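Side-chain contacts in Esterase/lipase (Lactobacillus rhamnosus, PDB 4N5H), which probably hydrolyses carboxylic esters and may transfer their acyl groups, as an esterase of the alpha/beta hydrolase fold: residues A13-A16 against Q17-A20; T293-E296 against M297-F301; D118-A121 against S122-W125. The protein carries 1 engineered substitution. One frame throughout, in Å; residues are numbered along the deposited sequence.

How the contacts relate
From the N terminus the chain first passes contact 1, on helix 2-28 at the surface, then contact 3 on helix 112-129, and finally contact 2 on helix 288-311. Each joins neighbouring turns of one helix, so each closes no more than a helical turn; the three follow in series, and none nests within or crosses another. Contact 3 packs against strands 66-72 and 98-102 and helix 147-158, and contact 2 against strands 140-145 and 235-240 and helix 86-94, so both belong to the layers around the central sheet. Contact 1 lies farther out, about 15 Å from contact 3 between nearest atoms, and its Ser14 and Trp15 bond to Asp198 and Tyr206, on helices 198-201 and 203-211.

Contact 1: residues A13-A16 against Q17-A20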
loop_
_atom_site.group_PDB
_atom_site.type_symbol
_atom_site.label_atom_id
_atom_site.label_comp_id
_atom_site.label_asym_id
_atom_site.label_seq_id
_atom_site.Cartn_x
_atom_site.Cartn_y
_atom_site.Cartn_z
ATOM N N ALA A 13 -20.372 -19.147 -1.117
ATOM C CA ALA A 13 -19.782 -18.925 0.219
ATOM C C ALA A 13 -18.429 -19.624 0.354
ATOM O O ALA A 13 -17.523 -19.077 1.010
ATOM C CB ALA A 13 -20.706 -19.452 1.346
ATOM N N SER A 14 -18.288 -20.819 -0.212
ATOM C CA SER A 14 -17.018 -21.546 -0.173
ATOM C C SER A 14 -16.003 -20.702 -0.921
ATOM O O SER A 14 -14.898 -20.484 -0.431
ATOM C CB SER A 14 -17.056 -22.889 -0.836
ATOM O OG SER A 14 -17.957 -23.760 -0.152
ATOM N N TRP A 15 -16.366 -20.221 -2.118
ATOM C CA TRP A 15 -15.383 -19.415 -2.863
ATOM C C TRP A 15 -15.111 -18.071 -2.256
ATOM O O TRP A 15 -14.042 -17.536 -2.398
ATOM C CB TRP A 15 -15.756 -19.351 -4.383
ATOM C CG TRP A 15 -15.581 -20.658 -4.954
ATOM C CD1 TRP A 15 -16.582 -21.528 -5.391
ATOM C CD2 TRP A 15 -14.350 -21.353 -5.216
ATOM N NE1 TRP A 15 -16.040 -22.704 -5.775
ATOM C CE2 TRP A 15 -14.676 -22.613 -5.746
ATOM C CE3 TRP A 15 -13.002 -21.017 -5.071
ATOM C CZ2 TRP A 15 -13.700 -23.572 -6.058
ATOM C CZ3 TRP A 15 -12.037 -21.958 -5.392
ATOM C CH2 TRP A 15 -12.412 -23.230 -5.897
ATOM N N ALA A 16 -16.073 -17.448 -1.549
ATOM C CA ALA A 16 -15.785 -16.218 -0.808
ATOM C C ALA A 16 -14.755 -16.465 0.320
ATOM O O ALA A 16 -13.898 -15.625 0.577
ATOM C CB ALA A 16 -17.084 -15.595 -0.209
ATOM N N GLN A 17 -14.817 -17.595 0.972
ATOM C CA GLN A 17 -13.800 -17.941 1.964
ATOM C C GLN A 17 -12.436 -18.110 1.298
ATOM O O GLN A 17 -11.426 -17.630 1.804
ATOM C CB GLN A 17 -14.184 -19.180 2.723
ATOM C CG GLN A 17 -13.267 -19.514 3.860
ATOM C CD GLN A 17 -13.746 -20.784 4.531
ATOM O OE1 GLN A 17 -14.962 -21.069 4.526
ATOM N NE2 GLN A 17 -12.810 -21.574 5.073
ATOM N N THR A 18 -12.397 -18.817 0.198
ATOM C CA THR A 18 -11.140 -18.935 -0.571
ATOM C C THR A 18 -10.578 -17.589 -0.944
ATOM O O THR A 18 -9.352 -17.318 -0.807
ATOM C CB THR A 18 -11.408 -19.756 -1.821
ATOM O OG1 THR A 18 -11.740 -21.053 -1.371
ATOM C CG2 THR A 18 -10.174 -19.855 -2.668
ATOM N N ALA A 19 -11.460 -16.723 -1.433
ATOM C CA ALA A 19 -11.126 -15.327 -1.834
ATOM C C ALA A 19 -10.444 -14.539 -0.726
ATOM O O ALA A 19 -9.481 -13.863 -0.975
ATOM C CB ALA A 19 -12.317 -14.553 -2.266
ATOM N N ALA A 20 -11.002 -14.615 0.456
ATOM C CA ALA A 20 -10.365 -13.978 1.605
ATOM C C ALA A 20 -8.978 -14.589 1.856
ATOM O O ALA A 20 -8.061 -13.823 2.207
ATOM C CB ALA A 20 -11.270 -14.145 2.871
#
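Trp15 and Thr18 lie side by side one turn apart on the N-terminal helix 2-28, an alpha-helical i to i+3 pair at the surface of this alpha/beta hydrolase. The indole starts from a CB directed away from the next turn; with CG beside the backbone N and anti to the carbonyl carbon (chi1 -68°), the six-membered ring comes back beside Thr18. There Trp15 CE3 stands 3.8 Å from Thr18 CB, and both Trp15 CE3 and Trp15 CZ3 lie 3.9 Å from Thr18 CG2. The approach is oblique to the ring. At the pyrrole side NE1 hydrogen-bonds Tyr206 OH, while the ring meets that of Tyr79 with planes about 15° apart. A tryptophan suits this place because its broad surface reaches neighbouring parts of the fold and its one N-H finds a partner there.

Threonine fits beside it, its methyl offering the indole an apolar neighbour. Ala19 CB lies 3.4 Å from Ala16 O, and Ala19 also touches Tyr79. Thr18 N donates to Ser14 O at 3.1 Å, and the threonine hydroxyl lies within weak reach of the same acceptor, Thr18 OG1 standing 3.3 Å from Ser14 O.

Contact 2: residues T293-E296 against M297-F301; sequences TNLE and MLRTF
Helix 288-311, a long C-terminal helix of the alpha/beta hydrolase fold, packs against strands 140-145 and 235-240, and here two of its turns meet through i to i+3 and i to i+4 contacts. On one side Leu295 and Arg299 run alongside each other, pointing the same way. Leu295 CD2 touches Arg299 NH1 at 3.8 Å, a methyl against the end of the guanidinium. The arginine reaches that position because its chain bends at chi2 and chi3 (-52° and 85°). Arg299 CG lies 3.3 Å from Leu295 O, and that same carbonyl oxygen sits over one face of the guanidinium. Arginine suits this exposed position: its aliphatic part follows the helix while NE forms a salt bridge with Asp302 and NH2 a hydrogen bond with Tyr97 OH. Leucine gives it an apolar neighbour and also touches Tyr91 of helix 86-94.

The buried side is lined by Met297 and Leu298. Leu298 CG comes within 3.4 Å of Asn294 O, and its side chain touches Leu141. Met297 bends at its last torsion, which brings Met297 CE to 4.1 Å from Asn294 O; this flexible chain fits among Tyr88, Leu92, Met236 and Leu141. Asn294 OD1 accepts a hydrogen bond from Asn281 ND2, which gives a buried polar group a partner.

Glu296 extends away to a salt bridge with Lys266, but its backbone oxygen takes two bonds from Thr300. Threonine suits the spot because its hydroxyl can return to the preceding turn. Thr300 N donates to Glu296 O at 3.0 Å from one face of the carbonyl plane, and Thr300 OG1 donates to that same Glu296 O at 2.8 Å from the opposite face.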
loop_
_atom_site.group_PDB
_atom_site.type_symbol
_atom_site.label_atom_id
_atom_site.label_comp_id
_atom_site.label_asym_id
_atom_site.label_seq_id
_atom_site.Cartn_x
_atom_site.Cartn_y
_atom_site.Cartn_z
ATOM N N THR A 293 10.001 -27.198 -8.694
ATOM C CA THR A 293 8.905 -27.678 -9.566
ATOM C C THR A 293 8.780 -26.813 -10.843
ATOM O O THR A 293 8.696 -27.322 -11.936
ATOM C CB THR A 293 7.616 -27.702 -8.759
ATOM O OG1 THR A 293 7.765 -28.630 -7.681
ATOM C CG2 THR A 293 6.472 -28.096 -9.610
ATOM N N ASN A 294 8.741 -25.501 -10.640
ATOM C CA ASN A 294 8.527 -24.588 -11.698
ATOM C C ASN A 294 9.688 -24.543 -12.682
ATOM O O ASN A 294 9.496 -24.461 -13.911
ATOM C CB ASN A 294 8.102 -23.231 -11.144
ATOM C CG ASN A 294 6.733 -23.301 -10.425
ATOM O OD1 ASN A 294 5.893 -24.123 -10.748
ATOM N ND2 ASN A 294 6.540 -22.380 -9.484
ATOM N N LEU A 295 10.913 -24.546 -12.129
ATOM C CA LEU A 295 12.116 -24.654 -13.021
ATOM C C LEU A 295 12.120 -25.993 -13.717
ATOM O O LEU A 295 12.511 -26.036 -14.930
ATOM C CB LEU A 295 13.376 -24.499 -12.251
ATOM C CG LEU A 295 13.672 -23.108 -11.703
ATOM C CD1 LEU A 295 14.976 -23.036 -10.935
ATOM C CD2 LEU A 295 13.726 -22.038 -12.825
ATOM N N GLU A 296 11.707 -27.089 -13.064
ATOM C CA GLU A 296 11.701 -28.365 -13.747
ATOM C C GLU A 296 10.744 -28.361 -14.936
ATOM O O GLU A 296 11.023 -28.872 -16.030
ATOM C CB GLU A 296 11.409 -29.486 -12.786
ATOM C CG GLU A 296 11.518 -30.845 -13.436
ATOM C CD GLU A 296 11.716 -31.976 -12.388
ATOM O OE1 GLU A 296 12.306 -31.717 -11.306
ATOM O OE2 GLU A 296 11.222 -33.103 -12.685
ATOM N N MET A 297 9.595 -27.749 -14.749
ATOM C CA MET A 297 8.649 -27.476 -15.851
ATOM C C MET A 297 9.267 -26.677 -16.985
ATOM O O MET A 297 9.132 -27.068 -18.179
ATOM C CB MET A 297 7.401 -26.836 -15.305
ATOM C CG MET A 297 6.373 -26.493 -16.374
ATOM S SD MET A 297 4.955 -25.553 -15.765
ATOM C CE MET A 297 5.714 -23.908 -15.464
ATOM N N LEU A 298 9.927 -25.580 -16.658
ATOM C CA LEU A 298 10.494 -24.688 -17.689
ATOM C C LEU A 298 11.642 -25.430 -18.398
ATOM O O LEU A 298 11.786 -25.294 -19.649
ATOM C CB LEU A 298 10.975 -23.366 -17.120
ATOM C CG LEU A 298 9.782 -22.515 -16.623
ATOM C CD1 LEU A 298 10.403 -21.327 -15.872
ATOM C CD2 LEU A 298 8.858 -22.039 -17.741
ATOM N N ARG A 299 12.379 -26.227 -17.635
ATOM C CA ARG A 299 13.469 -27.008 -18.295
ATOM C C ARG A 299 12.941 -28.117 -19.211
ATOM O O ARG A 299 13.576 -28.383 -20.263
ATOM C CB ARG A 299 14.448 -27.576 -17.301
ATOM C CG ARG A 299 15.282 -26.549 -16.561
ATOM C CD ARG A 299 16.017 -25.533 -17.433
ATOM N NE ARG A 299 15.298 -24.291 -17.893
ATOM C CZ ARG A 299 15.153 -23.197 -17.165
ATOM N NH1 ARG A 299 15.633 -23.206 -15.890
ATOM N NH2 ARG A 299 14.557 -22.098 -17.631
ATOM N N THR A 300 11.820 -28.754 -18.875
ATOM C CA THR A 300 11.212 -29.731 -19.721
ATOM C C THR A 300 10.789 -29.034 -21.007
ATOM O O THR A 300 11.003 -29.566 -22.151
ATOM C CB THR A 300 10.034 -30.361 -19.003
ATOM O OG1 THR A 300 10.514 -30.974 -17.812
ATOM C CG2 THR A 300 9.284 -31.406 -19.868
ATOM N N PHE A 301 10.150 -27.873 -20.844
ATOM C CA PHE A 301 9.701 -27.053 -21.989
ATOM C C PHE A 301 10.881 -26.718 -22.891
ATOM O O PHE A 301 10.810 -26.842 -24.099
ATOM C CB PHE A 301 9.019 -25.775 -21.427
ATOM C CG PHE A 301 8.662 -24.718 -22.422
ATOM C CD1 PHE A 301 8.164 -25.031 -23.666
ATOM C CD2 PHE A 301 8.682 -23.375 -22.040
ATOM C CE1 PHE A 301 7.758 -24.024 -24.512
ATOM C CE2 PHE A 301 8.260 -22.342 -22.904
ATOM C CZ PHE A 301 7.839 -22.684 -24.165
#

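Contact 3: residues D118-A121 against S122-W125; sequences DIFA and SLRW
Ser122 N to Asp118 O, Leu123 N to Ile119 O, Arg124 N to Phe120 O and Trp125 N to Ala121 O form four successive alpha-helical i to i+4 bonds, the last of them 2.8 Å long. Ile119 O is gripped twice: Ser122 OG also donates to Ile119 O at 2.8 Å, in the carbonyl plane and on a lone pair. The hydroxyl reaches it from between the backbone N and the carbonyl carbon (chi1 74°), so serine can bury its polar end by returning it to its own helix. Replacing the hydroxyl by hydrogen, as an alanine here does, is likely to cost Ile119 O its second bond, leaving the one from Leu123 N.

Leucine suits the next position: Leu123 CD1 lies over one face of the Phe120 ring, 4.3 Å from Phe120 CD2 and offset toward the rim, while Leu123 CG sits 3.3 Å from Ile119 O. Arg124 NH2 stands obliquely to that ring, 4.3 Å from Phe120 CD2, and the arginine's several N-H groups serve the backbone oxygens of Ser171 and Arg172. Trp125 turns away, its broad indole meeting Phe129, Tyr41 and His275 of a second subunit. With Ile119 and Phe120 packed on helix 147-158 and Leu123 on strand 66-72, this is a helix flanking the central sheet of an alpha/beta hydrolase fold.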
loop_
_atom_site.group_PDB
_atom_site.type_symbol
_atom_site.label_atom_id
_atom_site.label_comp_id
_atom_site.label_asym_id
_atom_site.label_seq_id
_atom_site.Cartn_x
_atom_site.Cartn_y
_atom_site.Cartn_z
ATOM N N ASP A 118 -13.894 -18.392 -24.507
ATOM C CA ASP A 118 -13.082 -17.262 -23.975
ATOM C C ASP A 118 -11.609 -17.572 -24.047
ATOM O O ASP A 118 -10.798 -16.768 -24.525
ATOM C CB ASP A 118 -13.457 -16.942 -22.534
ATOM C CG ASP A 118 -14.834 -16.280 -22.408
ATOM O OD1 ASP A 118 -15.428 -15.859 -23.453
ATOM O OD2 ASP A 118 -15.334 -16.171 -21.264
ATOM N N ILE A 119 -11.249 -18.771 -23.620
ATOM C CA ILE A 119 -9.798 -19.156 -23.709
ATOM C C ILE A 119 -9.270 -19.153 -25.118
ATOM O O ILE A 119 -8.209 -18.571 -25.399
ATOM C CB ILE A 119 -9.518 -20.481 -22.939
ATOM C CG1 ILE A 119 -9.835 -20.399 -21.473
ATOM C CG2 ILE A 119 -8.135 -20.942 -23.149
ATOM C CD1 ILE A 119 -9.980 -21.705 -20.703
ATOM N N PHE A 120 -10.026 -19.739 -26.077
ATOM C CA PHE A 120 -9.571 -19.725 -27.461
ATOM C C PHE A 120 -9.506 -18.295 -28.029
ATOM O O PHE A 120 -8.620 -17.981 -28.812
ATOM C CB PHE A 120 -10.463 -20.611 -28.340
ATOM C CG PHE A 120 -9.943 -21.990 -28.474
ATOM C CD1 PHE A 120 -10.286 -22.935 -27.479
ATOM C CD2 PHE A 120 -9.088 -22.334 -29.501
ATOM C CE1 PHE A 120 -9.779 -24.203 -27.548
ATOM C CE2 PHE A 120 -8.564 -23.614 -29.598
ATOM C CZ PHE A 120 -8.852 -24.510 -28.587
ATOM N N ALA A 121 -10.399 -17.402 -27.584
ATOM C CA ALA A 121 -10.299 -16.013 -28.035
ATOM C C ALA A 121 -9.055 -15.302 -27.535
ATOM O O ALA A 121 -8.400 -14.547 -28.293
ATOM C CB ALA A 121 -11.513 -15.203 -27.548
ATOM N N SER A 122 -8.639 -15.619 -26.283
ATOM C CA SER A 122 -7.368 -15.080 -25.756
ATOM C C SER A 122 -6.199 -15.651 -26.518
ATOM O O SER A 122 -5.249 -14.911 -26.826
ATOM C CB SER A 122 -7.194 -15.331 -24.259
ATOM O OG SER A 122 -6.891 -16.661 -23.913
ATOM N N LEU A 123 -6.260 -16.912 -26.925
ATOM C CA LEU A 123 -5.140 -17.499 -27.720
ATOM C C LEU A 123 -5.093 -16.854 -29.113
ATOM O O LEU A 123 -4.046 -16.542 -29.626
ATOM C CB LEU A 123 -5.335 -19.018 -27.920
ATOM C CG LEU A 123 -5.465 -19.883 -26.661
ATOM C CD1 LEU A 123 -5.722 -21.340 -27.030
ATOM C CD2 LEU A 123 -4.276 -19.825 -25.856
ATOM N N ARG A 124 -6.268 -16.685 -29.756
ATOM C CA ARG A 124 -6.364 -16.020 -31.011
ATOM C C ARG A 124 -5.848 -14.591 -30.959
ATOM O O ARG A 124 -5.105 -14.168 -31.819
ATOM C CB ARG A 124 -7.791 -16.032 -31.571
ATOM C CG ARG A 124 -7.831 -15.726 -33.062
ATOM C CD ARG A 124 -9.218 -16.098 -33.723
ATOM N NE ARG A 124 -9.775 -17.317 -33.110
ATOM C CZ ARG A 124 -9.413 -18.562 -33.407
ATOM N NH1 ARG A 124 -8.603 -18.792 -34.442
ATOM N NH2 ARG A 124 -9.904 -19.575 -32.687
ATOM N N TRP A 125 -6.229 -13.830 -29.933
ATOM C CA TRP A 125 -5.658 -12.528 -29.720
ATOM C C TRP A 125 -4.139 -12.582 -29.688
ATOM O O TRP A 125 -3.442 -11.810 -30.359
ATOM C CB TRP A 125 -6.199 -11.946 -28.414
ATOM C CG TRP A 125 -5.824 -10.498 -28.217
ATOM C CD1 TRP A 125 -6.551 -9.394 -28.555
ATOM C CD2 TRP A 125 -4.635 -10.014 -27.620
ATOM N NE1 TRP A 125 -5.892 -8.259 -28.219
ATOM C CE2 TRP A 125 -4.732 -8.598 -27.577
ATOM C CE3 TRP A 125 -3.518 -10.635 -27.042
ATOM C CZ2 TRP A 125 -3.706 -7.800 -27.087
ATOM C CZ3 TRP A 125 -2.537 -9.820 -26.520
ATOM C CH2 TRP A 125 -2.614 -8.442 -26.588
#